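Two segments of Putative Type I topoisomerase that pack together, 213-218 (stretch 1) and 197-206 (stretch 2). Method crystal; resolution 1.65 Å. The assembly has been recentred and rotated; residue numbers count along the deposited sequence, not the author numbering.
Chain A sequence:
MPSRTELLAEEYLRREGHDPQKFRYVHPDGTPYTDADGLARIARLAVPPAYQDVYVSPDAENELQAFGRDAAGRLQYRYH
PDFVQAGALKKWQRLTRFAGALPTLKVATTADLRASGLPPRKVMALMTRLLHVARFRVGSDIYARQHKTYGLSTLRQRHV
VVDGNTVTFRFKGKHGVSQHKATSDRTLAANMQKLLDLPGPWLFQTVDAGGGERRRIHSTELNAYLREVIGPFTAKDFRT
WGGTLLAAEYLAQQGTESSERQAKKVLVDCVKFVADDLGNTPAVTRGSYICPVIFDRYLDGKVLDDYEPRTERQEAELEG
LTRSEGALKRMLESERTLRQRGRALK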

# COMPACT_ATOMS: atom_id res chain seq x y z
N GLU A 213 -3.16 -26.62 -13.15
CA GLU A 213 -2.49 -26.85 -11.87
C GLU A 213 -2.78 -25.68 -10.94
O GLU A 213 -2.78 -24.53 -11.40
CB GLU A 213 -0.98 -26.97 -12.12
CG GLU A 213 -0.14 -27.35 -10.93
CD GLU A 213 1.33 -27.55 -11.31
OE1 GLU A 213 1.61 -28.13 -12.39
OE2 GLU A 213 2.21 -27.13 -10.53
N ARG A 214 -3.02 -25.97 -9.66
CA ARG A 214 -3.50 -24.99 -8.68
C ARG A 214 -2.60 -24.95 -7.45
O ARG A 214 -2.19 -25.99 -6.95
CB ARG A 214 -4.93 -25.36 -8.25
CG ARG A 214 -5.59 -24.42 -7.24
CD ARG A 214 -7.10 -24.65 -7.15
NE ARG A 214 -7.47 -26.06 -6.95
CZ ARG A 214 -7.38 -26.73 -5.80
NH1 ARG A 214 -6.94 -26.14 -4.70
NH2 ARG A 214 -7.74 -28.00 -5.74
N ARG A 215 -2.29 -23.74 -6.96
CA ARG A 215 -1.52 -23.57 -5.73
C ARG A 215 -1.86 -22.25 -5.05
O ARG A 215 -2.46 -21.38 -5.66
CB ARG A 215 -0.01 -23.63 -6.01
CG ARG A 215 0.51 -22.54 -6.94
CD ARG A 215 2.02 -22.62 -7.17
NE ARG A 215 2.50 -21.53 -8.02
CZ ARG A 215 2.72 -20.28 -7.59
NH1 ARG A 215 2.51 -19.96 -6.32
NH2 ARG A 215 3.14 -19.36 -8.44
N ARG A 216 -1.44 -22.11 -3.79
CA ARG A 216 -1.63 -20.88 -3.05
C ARG A 216 -0.57 -19.84 -3.37
O ARG A 216 0.57 -20.18 -3.71
CB ARG A 216 -1.55 -21.14 -1.55
CG ARG A 216 -2.73 -21.82 -0.94
CD ARG A 216 -2.48 -22.04 0.54
NE ARG A 216 -2.22 -20.77 1.21
CZ ARG A 216 -1.59 -20.64 2.38
NH1 ARG A 216 -1.18 -21.70 3.07
NH2 ARG A 216 -1.39 -19.43 2.86
N ILE A 217 -0.93 -18.57 -3.22
CA ILE A 217 0.06 -17.50 -3.11
C ILE A 217 0.37 -17.31 -1.61
O ILE A 217 -0.51 -16.93 -0.83
CB ILE A 217 -0.45 -16.16 -3.67
CG1 ILE A 217 -0.85 -16.30 -5.14
CG2 ILE A 217 0.61 -15.08 -3.47
CD1 ILE A 217 0.29 -16.73 -6.08
N HIS A 218 1.61 -17.59 -1.23
CA HIS A 218 2.07 -17.42 0.14
C HIS A 218 2.73 -16.06 0.33
O HIS A 218 3.08 -15.39 -0.63
CB HIS A 218 3.07 -18.53 0.50
CG HIS A 218 2.51 -19.92 0.40
ND1 HIS A 218 2.01 -20.60 1.48
CD2 HIS A 218 2.39 -20.76 -0.66
CE1 HIS A 218 1.61 -21.80 1.10
NE2 HIS A 218 1.82 -21.92 -0.20
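Stretch 2, residues 197-206: DLPGPWLFQT

Stretch 2 meets stretch 1 as an antiparallel partner, but only its last two residues, Gln205 and Thr206, are strand; the residues leading into them, Leu198 to Phe204, are loop or turn, including a cis peptide bond between Gly200 and Pro201. Stretch 1 contributes the short strand Arg214 to Arg216. Arg215 and Thr206 form the hydrogen-bonded pair, their CA atoms 5.6 Å apart, closed by Thr206 N to Arg215 O at 2.8 Å and Arg215 N to Thr206 O at 3.1 Å. One step along, Arg216 and Gln205 form the non-hydrogen-bonded pair, and here the backbones draw in until Arg216 CA lies 4.1 Å from Gln205 CA. The ladder gains one more rung beyond the strand residues, where Ile217 N donates to Phe204 O at 3.0 Å. Alongside these bonds CA hydrogens face carbonyls: Gln205 CA is 3.1 Å from Arg215 O, and Arg214 CA is 3.4 Å from Thr206 O.

The side chains of Arg215 and Thr206 share one face of the sheet. Arg215 CG comes within 3.5 Å of Thr206 CG2, and that same methyl lies over one face of the Arg215 guanidinium, so the long arginine runs over the buried threonine. Ile217 CD1 adds to the covering at 3.9 Å from Thr206 CG2.

At the close pair the side chains diverge, and Arg216 reaches back by its conformation. Its CA-to-CB bond points away from stretch 2 overall, but with chi1 m, chi2 t and chi3 p the chain turns so that its guanidinium lies flat on Trp202, centres 4.1 Å apart and planes at 14°. The aliphatic part joins the stack: Arg216 CD sits 3.6 Å from the centroid of the five-membered ring of Trp202, while Arg216 CZ stands 4.1 Å from that of the six-membered ring, a cation-pi contact. Water 1 ties this arm to the backbone, accepting from Arg216 NE at 2.9 Å and lying 2.8 Å from both Phe204 O and Ile217 O.

Arg214 also reaches farther than its sideways CA-to-CB bond suggests. Arg214 NH1 donates to Gln205 OE1 at 2.9 Å, near the guanidinium plane, while Pro199 CG packs over one face, 3.6 Å from Arg214 NH2. Gln205 uses both ends of its amide, since Gln205 NE2 donates to Pro199 O at 3.0 Å and so links the loop to the strand. The rule to read here is a short backbone ladder extended by long arginines, whose guanidiniums use their flat faces as well as their polar edges.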

# COMPACT_ATOMS: atom_id res chain seq x y z
N ASP A 197 -14.71 -19.54 -6.73
CA ASP A 197 -15.10 -20.71 -7.53
C ASP A 197 -14.10 -21.86 -7.46
O ASP A 197 -14.45 -23.00 -7.80
CB ASP A 197 -15.30 -20.32 -9.00
CG ASP A 197 -16.60 -19.56 -9.24
OD1 ASP A 197 -17.50 -19.56 -8.37
OD2 ASP A 197 -16.73 -18.98 -10.34
N LEU A 198 -12.87 -21.59 -7.02
CA LEU A 198 -11.84 -22.62 -6.89
C LEU A 198 -12.09 -23.46 -5.63
O LEU A 198 -12.69 -22.97 -4.68
CB LEU A 198 -10.44 -22.00 -6.86
CG LEU A 198 -10.07 -21.08 -8.04
CD1 LEU A 198 -8.68 -20.54 -7.82
CD2 LEU A 198 -10.16 -21.79 -9.37
N PRO A 199 -11.66 -24.74 -5.62
CA PRO A 199 -11.82 -25.56 -4.42
C PRO A 199 -11.11 -24.94 -3.21
O PRO A 199 -10.00 -24.40 -3.34
CB PRO A 199 -11.17 -26.90 -4.80
CG PRO A 199 -11.10 -26.92 -6.27
CD PRO A 199 -11.00 -25.49 -6.72
N GLY A 200 -11.76 -25.02 -2.04
CA GLY A 200 -11.27 -24.40 -0.80
C GLY A 200 -10.21 -25.26 -0.13
O GLY A 200 -9.75 -26.25 -0.71
N PRO A 201 -9.83 -24.91 1.11
CA PRO A 201 -10.33 -23.86 1.99
C PRO A 201 -9.69 -22.47 1.84
O PRO A 201 -10.20 -21.52 2.43
CB PRO A 201 -9.99 -24.40 3.38
CG PRO A 201 -8.74 -25.17 3.16
CD PRO A 201 -8.77 -25.70 1.77
N TRP A 202 -8.61 -22.35 1.08
CA TRP A 202 -7.80 -21.12 1.03
C TRP A 202 -8.33 -20.16 -0.02
O TRP A 202 -8.89 -20.59 -1.04
CB TRP A 202 -6.34 -21.45 0.74
CG TRP A 202 -5.75 -22.34 1.78
CD1 TRP A 202 -5.48 -23.68 1.66
CD2 TRP A 202 -5.38 -21.98 3.11
NE1 TRP A 202 -4.96 -24.17 2.83
CE2 TRP A 202 -4.88 -23.14 3.73
CE3 TRP A 202 -5.41 -20.78 3.83
CZ2 TRP A 202 -4.42 -23.14 5.04
CZ3 TRP A 202 -4.96 -20.78 5.14
CH2 TRP A 202 -4.46 -21.96 5.73
N LEU A 203 -8.15 -18.86 0.21
CA LEU A 203 -8.73 -17.86 -0.66
C LEU A 203 -7.83 -17.52 -1.86
O LEU A 203 -8.28 -17.54 -3.00
CB LEU A 203 -9.05 -16.59 0.14
CG LEU A 203 -9.79 -15.49 -0.63
CD1 LEU A 203 -11.05 -16.01 -1.36
CD2 LEU A 203 -10.16 -14.36 0.34
N PHE A 204 -6.56 -17.19 -1.58
CA PHE A 204 -5.67 -16.66 -2.62
C PHE A 204 -4.88 -17.80 -3.23
O PHE A 204 -3.90 -18.27 -2.66
CB PHE A 204 -4.79 -15.52 -2.10
CG PHE A 204 -5.59 -14.31 -1.72
CD1 PHE A 204 -5.79 -13.98 -0.39
CD2 PHE A 204 -6.23 -13.55 -2.71
CE1 PHE A 204 -6.58 -12.90 -0.05
CE2 PHE A 204 -7.00 -12.46 -2.37
CZ PHE A 204 -7.19 -12.14 -1.05
N GLN A 205 -5.38 -18.25 -4.38
CA GLN A 205 -4.78 -19.32 -5.15
C GLN A 205 -4.62 -18.89 -6.59
O GLN A 205 -5.35 -18.03 -7.08
CB GLN A 205 -5.69 -20.55 -5.11
CG GLN A 205 -5.94 -21.11 -3.71
CD GLN A 205 -6.81 -22.34 -3.75
OE1 GLN A 205 -6.31 -23.47 -3.72
NE2 GLN A 205 -8.12 -22.14 -3.85
N THR A 206 -3.69 -19.52 -7.28
CA THR A 206 -3.45 -19.25 -8.69
C THR A 206 -3.68 -20.55 -9.45
O THR A 206 -3.42 -21.61 -8.90
CB THR A 206 -2.03 -18.70 -8.92
OG1 THR A 206 -1.78 -18.53 -10.32
CG2 THR A 206 -0.96 -19.63 -8.32
O HOH W 1 -2.87 -18.25 -0.05